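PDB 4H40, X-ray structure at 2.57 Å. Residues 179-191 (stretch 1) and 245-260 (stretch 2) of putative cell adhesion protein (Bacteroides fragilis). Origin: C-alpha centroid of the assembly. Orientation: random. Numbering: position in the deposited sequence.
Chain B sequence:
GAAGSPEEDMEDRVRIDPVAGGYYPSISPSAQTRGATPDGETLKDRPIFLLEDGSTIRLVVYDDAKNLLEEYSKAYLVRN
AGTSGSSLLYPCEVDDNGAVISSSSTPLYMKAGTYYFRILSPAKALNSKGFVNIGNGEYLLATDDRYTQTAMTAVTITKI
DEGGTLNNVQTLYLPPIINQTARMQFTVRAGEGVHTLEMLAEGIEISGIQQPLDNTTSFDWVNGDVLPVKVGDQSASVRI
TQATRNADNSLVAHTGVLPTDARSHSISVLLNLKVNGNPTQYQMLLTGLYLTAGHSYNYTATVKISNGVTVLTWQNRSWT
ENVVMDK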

ATOM      1  N   ASN B 179      24.202  -4.289   7.044  1.00 44.34           N
ATOM      2  CA  ASN B 179      23.191  -5.346   7.165  1.00 43.67           C
ATOM      3  C   ASN B 179      23.100  -6.250   5.955  1.00 45.89           C
ATOM      4  O   ASN B 179      23.035  -5.783   4.813  1.00 44.84           O
ATOM      5  CB  ASN B 179      21.822  -4.736   7.413  1.00 45.48           C
ATOM      6  CG  ASN B 179      21.630  -4.338   8.833  1.00 58.66           C
ATOM      7  OD1 ASN B 179      21.473  -5.191   9.719  1.00 41.65           O
ATOM      8  ND2 ASN B 179      21.719  -3.044   9.073  1.00 55.32           N
ATOM      9  N   GLN B 180      23.006  -7.548   6.239  1.00 42.69           N
ATOM     10  CA  GLN B 180      22.891  -8.594   5.231  1.00 43.49           C
ATOM     11  C   GLN B 180      21.460  -8.998   5.015  1.00 49.67           C
ATOM     12  O   GLN B 180      21.154  -9.618   3.997  1.00 53.21           O
ATOM     13  CB  GLN B 180      23.747  -9.816   5.622  1.00 45.28           C
ATOM     14  CG  GLN B 180      25.248  -9.503   5.710  1.00 43.64           C
ATOM     15  CD  GLN B 180      25.764  -8.760   4.501  1.00 53.92           C
ATOM     16  OE1 GLN B 180      25.852  -9.299   3.398  1.00 54.02           O
ATOM     17  NE2 GLN B 180      26.030  -7.480   4.664  1.00 38.68           N
ATOM     18  N   THR B 181      20.579  -8.595   5.933  1.00 45.22           N
ATOM     19  CA  THR B 181      19.163  -8.928   5.864  1.00 45.26           C
ATOM     20  C   THR B 181      18.292  -7.684   5.710  1.00 50.41           C
ATOM     21  O   THR B 181      18.742  -6.554   5.917  1.00 50.18           O
ATOM     22  CB  THR B 181      18.696  -9.722   7.120  1.00 45.86           C
ATOM     23  OG1 THR B 181      18.565  -8.844   8.207  1.00 45.94           O
ATOM     24  CG2 THR B 181      19.611 -10.806   7.512  1.00 44.69           C
ATOM     25  N   ALA B 182      17.016  -7.912   5.398  1.00 45.87           N
ATOM     26  CA  ALA B 182      16.033  -6.860   5.363  1.00 44.69           C
ATOM     27  C   ALA B 182      15.498  -6.710   6.778  1.00 48.91           C
ATOM     28  O   ALA B 182      15.739  -7.574   7.634  1.00 50.30           O
ATOM     29  CB  ALA B 182      14.916  -7.233   4.393  1.00 46.17           C
ATOM     30  N   ARG B 183      14.778  -5.630   7.036  1.00 43.53           N
ATOM     31  CA  ARG B 183      14.166  -5.362   8.321  1.00 41.12           C
ATOM     32  C   ARG B 183      12.733  -4.937   8.111  1.00 43.02           C
ATOM     33  O   ARG B 183      12.449  -4.149   7.213  1.00 45.09           O
ATOM     34  CB  ARG B 183      14.950  -4.275   9.057  1.00 38.87           C
ATOM     35  CG  ARG B 183      14.356  -3.925  10.411  1.00 43.09           C
ATOM     36  CD  ARG B 183      15.170  -2.888  11.125  1.00 44.44           C
ATOM     37  NE  ARG B 183      14.330  -2.086  11.995  1.00 50.57           N
ATOM     38  CZ  ARG B 183      14.526  -1.950  13.299  1.00 75.33           C
ATOM     39  NH1 ARG B 183      15.552  -2.559  13.890  1.00 68.92           N
ATOM     40  NH2 ARG B 183      13.709  -1.194  14.023  1.00 58.21           N
HETATM   41  N   MSE B 184      11.828  -5.456   8.930  1.00 36.03           N
HETATM   42  CA  MSE B 184      10.422  -5.067   8.919  1.00 33.80           C
HETATM   43  C   MSE B 184      10.109  -4.476  10.279  1.00 39.91           C
HETATM   44  O   MSE B 184      10.588  -4.985  11.297  1.00 40.20           O
HETATM   45  CB  MSE B 184       9.486  -6.221   8.566  1.00 35.37           C
HETATM   46  CG  MSE B 184       9.645  -6.670   7.130  1.00 43.26           C
HETATM   47 SE   MSE B 184       8.329  -7.961   6.499  0.75 53.64          SE
HETATM   48  CE  MSE B 184       7.015  -6.717   5.847  1.00 50.43           C
ATOM     49  N   GLN B 185       9.398  -3.344  10.296  1.00 35.52           N
ATOM     50  CA  GLN B 185       9.005  -2.711  11.526  1.00 34.47           C
ATOM     51  C   GLN B 185       7.539  -2.336  11.473  1.00 41.36           C
ATOM     52  O   GLN B 185       7.076  -1.834  10.465  1.00 42.50           O
ATOM     53  CB  GLN B 185       9.867  -1.497  11.793  1.00 35.36           C
ATOM     54  CG  GLN B 185       9.606  -0.932  13.148  1.00 43.73           C
ATOM     55  CD  GLN B 185      10.364   0.314  13.347  1.00 55.62           C
ATOM     56  OE1 GLN B 185      11.480   0.295  13.848  1.00 57.04           O
ATOM     57  NE2 GLN B 185       9.762   1.422  12.982  1.00 37.23           N
ATOM     58  N   PHE B 186       6.817  -2.589  12.566  1.00 37.80           N
ATOM     59  CA  PHE B 186       5.410  -2.282  12.749  1.00 36.21           C
ATOM     60  C   PHE B 186       5.262  -1.429  14.018  1.00 40.28           C
ATOM     61  O   PHE B 186       5.712  -1.820  15.099  1.00 38.15           O
ATOM     62  CB  PHE B 186       4.566  -3.574  12.826  1.00 38.14           C
ATOM     63  CG  PHE B 186       4.861  -4.540  11.686  1.00 40.50           C
ATOM     64  CD1 PHE B 186       4.207  -4.423  10.463  1.00 44.24           C
ATOM     65  CD2 PHE B 186       5.818  -5.525  11.820  1.00 41.96           C
ATOM     66  CE1 PHE B 186       4.528  -5.257   9.400  1.00 44.77           C
ATOM     67  CE2 PHE B 186       6.142  -6.360  10.747  1.00 44.52           C
ATOM     68  CZ  PHE B 186       5.509  -6.210   9.545  1.00 43.21           C
ATOM     69  N   THR B 187       4.724  -0.207  13.838  1.00 37.65           N
ATOM     70  CA  THR B 187       4.345   0.694  14.904  1.00 37.59           C
ATOM     71  C   THR B 187       2.831   0.584  14.966  1.00 41.85           C
ATOM     72  O   THR B 187       2.168   0.824  13.943  1.00 40.97           O
ATOM     73  CB  THR B 187       4.863   2.119  14.668  1.00 45.23           C
ATOM     74  OG1 THR B 187       6.289   2.104  14.554  1.00 50.13           O
ATOM     75  CG2 THR B 187       4.456   3.064  15.775  1.00 39.60           C
ATOM     76  N   VAL B 188       2.293   0.098  16.112  1.00 37.88           N
ATOM     77  CA  VAL B 188       0.833  -0.040  16.319  1.00 36.74           C
ATOM     78  C   VAL B 188       0.386   1.041  17.288  1.00 39.55           C
ATOM     79  O   VAL B 188       0.785   1.021  18.455  1.00 38.66           O
ATOM     80  CB  VAL B 188       0.386  -1.437  16.806  1.00 38.88           C
ATOM     81  CG1 VAL B 188      -1.125  -1.520  16.861  1.00 39.52           C
ATOM     82  CG2 VAL B 188       0.974  -2.554  15.943  1.00 37.19           C
ATOM     83  N   ARG B 189      -0.412   1.996  16.806  1.00 35.70           N
ATOM     84  CA  ARG B 189      -0.900   3.104  17.618  1.00 36.26           C
ATOM     85  C   ARG B 189      -2.241   2.794  18.267  1.00 43.35           C
ATOM     86  O   ARG B 189      -3.050   2.055  17.705  1.00 42.78           O
ATOM     87  CB  ARG B 189      -1.037   4.348  16.762  1.00 36.93           C
ATOM     88  CG  ARG B 189       0.261   5.000  16.346  1.00 44.73           C
ATOM     89  CD  ARG B 189      -0.034   6.199  15.489  1.00 60.62           C
ATOM     90  NE  ARG B 189       1.190   6.868  15.051  1.00 83.26           N
ATOM     91  CZ  ARG B 189       1.297   7.598  13.942  1.00106.20           C
ATOM     92  NH1 ARG B 189       0.250   7.754  13.133  1.00 94.33           N
ATOM     93  NH2 ARG B 189       2.454   8.163  13.622  1.00 97.45           N
ATOM     94  N   ALA B 190      -2.482   3.374  19.448  1.00 42.79           N
ATOM     95  CA  ALA B 190      -3.744   3.237  20.174  1.00 44.16           C
ATOM     96  C   ALA B 190      -4.637   4.406  19.772  1.00 54.14           C
ATOM     97  O   ALA B 190      -4.377   5.560  20.151  1.00 55.21           O
ATOM     98  CB  ALA B 190      -3.491   3.226  21.667  1.00 45.23           C
ATOM     99  N   GLY B 191      -5.602   4.114  18.908  1.00 52.90           N
ATOM    100  CA  GLY B 191      -6.518   5.103  18.358  1.00 55.30           C
ATOM    101  C   GLY B 191      -7.760   5.327  19.191  1.00 64.44           C
ATOM    102  O   GLY B 191      -7.780   5.024  20.390  1.00 65.90           O
ATOM    103  N   ARG B 245       7.380   0.081  24.142  1.00 45.88           N
ATOM    104  CA  ARG B 245       6.324   1.051  24.231  1.00 46.17           C
ATOM    105  C   ARG B 245       6.825   2.451  24.101  1.00 53.21           C
ATOM    106  O   ARG B 245       7.789   2.823  24.767  1.00 57.23           O
ATOM    107  CB  ARG B 245       5.543   0.917  25.547  1.00 46.82           C
ATOM    108  CG  ARG B 245       4.141   1.450  25.325  1.00 53.40           C
ATOM    109  CD  ARG B 245       3.221   1.205  26.455  1.00 57.75           C
ATOM    110  NE  ARG B 245       2.789  -0.178  26.537  1.00 57.90           N
ATOM    111  CZ  ARG B 245       1.795  -0.693  25.835  1.00 66.02           C
ATOM    112  NH1 ARG B 245       1.174   0.037  24.919  1.00 51.07           N
ATOM    113  NH2 ARG B 245       1.445  -1.957  26.007  1.00 60.35           N
ATOM    114  N   ASN B 246       6.123   3.253  23.296  1.00 47.74           N
ATOM    115  CA  ASN B 246       6.371   4.674  23.120  1.00 47.48           C
ATOM    116  C   ASN B 246       5.521   5.412  24.101  1.00 53.40           C
ATOM    117  O   ASN B 246       4.583   4.826  24.631  1.00 52.76           O
ATOM    118  CB  ASN B 246       6.073   5.099  21.696  1.00 47.56           C
ATOM    119  CG  ASN B 246       7.008   4.527  20.669  1.00 68.77           C
ATOM    120  OD1 ASN B 246       8.110   4.046  20.990  1.00 57.20           O
ATOM    121  ND2 ASN B 246       6.596   4.593  19.404  1.00 62.97           N
ATOM    122  N   ALA B 247       5.842   6.694  24.372  1.00 53.52           N
ATOM    123  CA  ALA B 247       5.139   7.533  25.357  1.00 54.77           C
ATOM    124  C   ALA B 247       3.646   7.738  25.026  1.00 57.31           C
ATOM    125  O   ALA B 247       2.826   7.922  25.941  1.00 58.16           O
ATOM    126  CB  ALA B 247       5.830   8.874  25.452  1.00 57.63           C
ATOM    127  N   ASP B 248       3.304   7.692  23.717  1.00 52.71           N
ATOM    128  CA  ASP B 248       1.936   7.830  23.189  1.00 52.53           C
ATOM    129  C   ASP B 248       1.118   6.493  23.280  1.00 52.34           C
ATOM    130  O   ASP B 248      -0.006   6.427  22.775  1.00 52.27           O
ATOM    131  CB  ASP B 248       1.971   8.366  21.742  1.00 54.14           C
ATOM    132  CG  ASP B 248       2.673   7.483  20.732  1.00 70.63           C
ATOM    133  OD1 ASP B 248       3.176   6.418  21.130  1.00 70.74           O
ATOM    134  OD2 ASP B 248       2.683   7.845  19.519  1.00 80.85           O
ATOM    135  N   ASN B 249       1.679   5.468  23.955  1.00 45.77           N
ATOM    136  CA  ASN B 249       1.108   4.152  24.240  1.00 44.35           C
ATOM    137  C   ASN B 249       1.170   3.240  23.014  1.00 45.54           C
ATOM    138  O   ASN B 249       0.650   2.123  23.063  1.00 43.71           O
ATOM    139  CB  ASN B 249      -0.326   4.244  24.801  1.00 46.25           C
ATOM    140  CG  ASN B 249      -0.710   3.147  25.756  1.00 69.78           C
ATOM    141  OD1 ASN B 249       0.124   2.544  26.439  1.00 70.51           O
ATOM    142  ND2 ASN B 249      -2.003   2.902  25.862  1.00 60.79           N
ATOM    143  N   SER B 250       1.872   3.670  21.945  1.00 40.33           N
ATOM    144  CA  SER B 250       2.035   2.819  20.777  1.00 38.17           C
ATOM    145  C   SER B 250       3.098   1.738  21.043  1.00 42.15           C
ATOM    146  O   SER B 250       3.908   1.879  21.950  1.00 40.51           O
ATOM    147  CB  SER B 250       2.345   3.624  19.520  1.00 39.41           C
ATOM    148  OG  SER B 250       3.451   4.488  19.675  1.00 52.61           O
ATOM    149  N   LEU B 251       3.022   0.619  20.294  1.00 40.03           N
ATOM    150  CA  LEU B 251       3.952  -0.499  20.358  1.00 38.49           C
ATOM    151  C   LEU B 251       4.850  -0.511  19.128  1.00 44.11           C
ATOM    152  O   LEU B 251       4.365  -0.240  18.034  1.00 45.34           O
ATOM    153  CB  LEU B 251       3.177  -1.804  20.399  1.00 38.27           C
ATOM    154  CG  LEU B 251       2.231  -2.055  21.550  1.00 43.71           C
ATOM    155  CD1 LEU B 251       1.294  -3.166  21.176  1.00 43.41           C
ATOM    156  CD2 LEU B 251       2.995  -2.405  22.838  1.00 46.09           C
ATOM    157  N   VAL B 252       6.139  -0.842  19.274  1.00 40.28           N
ATOM    158  CA  VAL B 252       7.062  -0.961  18.131  1.00 38.52           C
ATOM    159  C   VAL B 252       7.651  -2.372  18.103  1.00 40.08           C
ATOM    160  O   VAL B 252       8.380  -2.782  19.010  1.00 39.70           O
ATOM    161  CB  VAL B 252       8.185   0.114  18.071  1.00 42.63           C
ATOM    162  CG1 VAL B 252       9.024  -0.058  16.817  1.00 40.47           C
ATOM    163  CG2 VAL B 252       7.593   1.508  18.084  1.00 44.27           C
ATOM    164  N   ALA B 253       7.342  -3.110  17.048  1.00 36.73           N
ATOM    165  CA  ALA B 253       7.877  -4.454  16.865  1.00 35.67           C
ATOM    166  C   ALA B 253       8.683  -4.487  15.581  1.00 39.95           C
ATOM    167  O   ALA B 253       8.293  -3.860  14.604  1.00 40.86           O
ATOM    168  CB  ALA B 253       6.753  -5.477  16.841  1.00 36.25           C
ATOM    169  N   HIS B 254       9.841  -5.123  15.603  1.00 38.37           N
ATOM    170  CA  HIS B 254      10.687  -5.250  14.422  1.00 40.25           C
ATOM    171  C   HIS B 254      11.332  -6.632  14.355  1.00 44.08           C
ATOM    172  O   HIS B 254      11.382  -7.360  15.343  1.00 43.00           O
ATOM    173  CB  HIS B 254      11.752  -4.144  14.348  1.00 42.71           C
ATOM    174  CG  HIS B 254      12.747  -4.169  15.461  1.00 48.59           C
ATOM    175  ND1 HIS B 254      14.025  -4.641  15.270  1.00 51.81           N
ATOM    176  CD2 HIS B 254      12.624  -3.763  16.742  1.00 52.21           C
ATOM    177  CE1 HIS B 254      14.641  -4.501  16.429  1.00 51.90           C
ATOM    178  NE2 HIS B 254      13.831  -3.999  17.348  1.00 52.59           N
ATOM    179  N   THR B 255      11.772  -7.005  13.169  1.00 41.70           N
ATOM    180  CA  THR B 255      12.442  -8.270  12.940  1.00 42.82           C
ATOM    181  C   THR B 255      13.225  -8.210  11.663  1.00 46.60           C
ATOM    182  O   THR B 255      12.927  -7.390  10.778  1.00 43.94           O
ATOM    183  CB  THR B 255      11.445  -9.451  12.917  1.00 52.21           C
ATOM    184  OG1 THR B 255      12.153 -10.639  13.185  1.00 53.96           O
ATOM    185  CG2 THR B 255      10.677  -9.585  11.615  1.00 50.26           C
ATOM    186  N   GLY B 256      14.199  -9.113  11.570  1.00 43.12           N
ATOM    187  CA  GLY B 256      14.991  -9.284  10.371  1.00 42.64           C
ATOM    188  C   GLY B 256      14.271 -10.278   9.497  1.00 46.25           C
ATOM    189  O   GLY B 256      13.616 -11.193  10.009  1.00 47.38           O
ATOM    190  N   VAL B 257      14.357 -10.088   8.187  1.00 42.16           N
ATOM    191  CA  VAL B 257      13.809 -11.017   7.210  1.00 44.89           C
ATOM    192  C   VAL B 257      14.860 -11.154   6.117  1.00 51.19           C
ATOM    193  O   VAL B 257      15.555 -10.191   5.797  1.00 51.30           O
ATOM    194  CB  VAL B 257      12.374 -10.700   6.665  1.00 48.38           C
ATOM    195  CG1 VAL B 257      11.335 -10.771   7.776  1.00 47.21           C
ATOM    196  CG2 VAL B 257      12.305  -9.354   5.975  1.00 47.77           C
ATOM    197  N   LEU B 258      15.019 -12.349   5.594  1.00 49.15           N
ATOM    198  CA  LEU B 258      16.001 -12.581   4.550  1.00 50.70           C
ATOM    199  C   LEU B 258      15.559 -11.913   3.256  1.00 55.89           C
ATOM    200  O   LEU B 258      14.348 -11.908   3.010  1.00 55.27           O
ATOM    201  CB  LEU B 258      16.171 -14.091   4.305  1.00 52.21           C
ATOM    202  CG  LEU B 258      16.725 -14.946   5.424  1.00 55.39           C
ATOM    203  CD1 LEU B 258      16.641 -16.412   5.022  1.00 56.50           C
ATOM    204  CD2 LEU B 258      18.162 -14.582   5.736  1.00 57.06           C
ATOM    205  N   PRO B 259      16.494 -11.408   2.387  1.00 52.54           N
ATOM    206  CA  PRO B 259      16.059 -10.840   1.103  1.00 52.93           C
ATOM    207  C   PRO B 259      15.174 -11.836   0.359  1.00 61.65           C
ATOM    208  O   PRO B 259      15.529 -13.019   0.239  1.00 63.28           O
ATOM    209  CB  PRO B 259      17.374 -10.562   0.378  1.00 54.64           C
ATOM    210  CG  PRO B 259      18.349 -10.325   1.487  1.00 57.51           C
ATOM    211  CD  PRO B 259      17.965 -11.332   2.525  1.00 52.97           C
ATOM    212  N   THR B 260      13.959 -11.383  -0.007  1.00 59.73           N
ATOM    213  CA  THR B 260      12.975 -12.217  -0.682  1.00 61.45           C
ATOM    214  C   THR B 260      12.173 -11.439  -1.702  1.00 64.26           C
ATOM    215  O   THR B 260      11.787 -10.297  -1.472  1.00 61.25           O
ATOM    216  CB  THR B 260      12.054 -12.959   0.317  1.00 73.10           C
ATOM    217  OG1 THR B 260      11.310 -13.953  -0.397  1.00 83.04           O
ATOM    218  CG2 THR B 260      11.114 -12.056   1.073  1.00 64.09           C
TER
HETATM  219  O   HOH W   1       3.661   6.746  17.025  1.00 61.57           O
HETATM  220  O   HOH W   2      -0.621   5.239  20.201  1.00 35.70           O

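The two stretches form neighbouring antiparallel β-strands, joined by a regular ladder of backbone hydrogen bonds and finished on one face by an arginine–histidine stack. Strands 182-190 and 251-257 run at 155° between their N-to-C directions, and their axes approach to 4.5 Å. The register pairs Ala182 with Val257, Met184 with Thr255, Phe186 with Ala253 and Val188 with Leu251, each through two reciprocal bonds. Phe186 N to Ala253 O and Ala253 N to Phe186 O are both 2.8 Å, with N-H...O angles of 174° and 172°, close to linear. The first rung is less even: Ala182 N to Val257 O is 2.7 Å but bent to 140°, whereas Val257 N to Ala182 O is 2.9 Å at 167°. Between the rungs, CA-H...O contacts such as His254 CA to Met184 O, 3.1 Å, accompany the close non-hydrogen-bonded pairs, with the CA atoms of Gln185 and His254 4.2 Å apart.

Side chains alternate between the two faces. On the buried face that carries Ala182, Met184 and Val257, the contact is apolar: Val257 CG2 lies 3.7 Å from Ala182 CB and 4.0 Å from CG of Met184, a selenomethionine. On the other face, the Arg183 guanidinium lies flat on the His254 ring, with centres 3.8 Å apart and planes at 18°. Arg183 NH1 and His254 ND1 are 2.9 Å apart, but the angle is poor for a hydrogen bond, as expected for a face-on approach. Arg183 NH2 donates to Gln185 OE1 at 2.7 Å, within its own strand.

Beyond Leu251, water extends the contact. Water 2 accepts from Ala190 N (2.7 Å) and donates to Asp248 O (2.9 Å); water 1 likewise links Arg189 NE (3.2 Å) to Asp248 OD2 (2.9 Å). Asp248 belongs to the type I turn Asn246-Asn249. In all, 928 Å² is buried, summed over both sides.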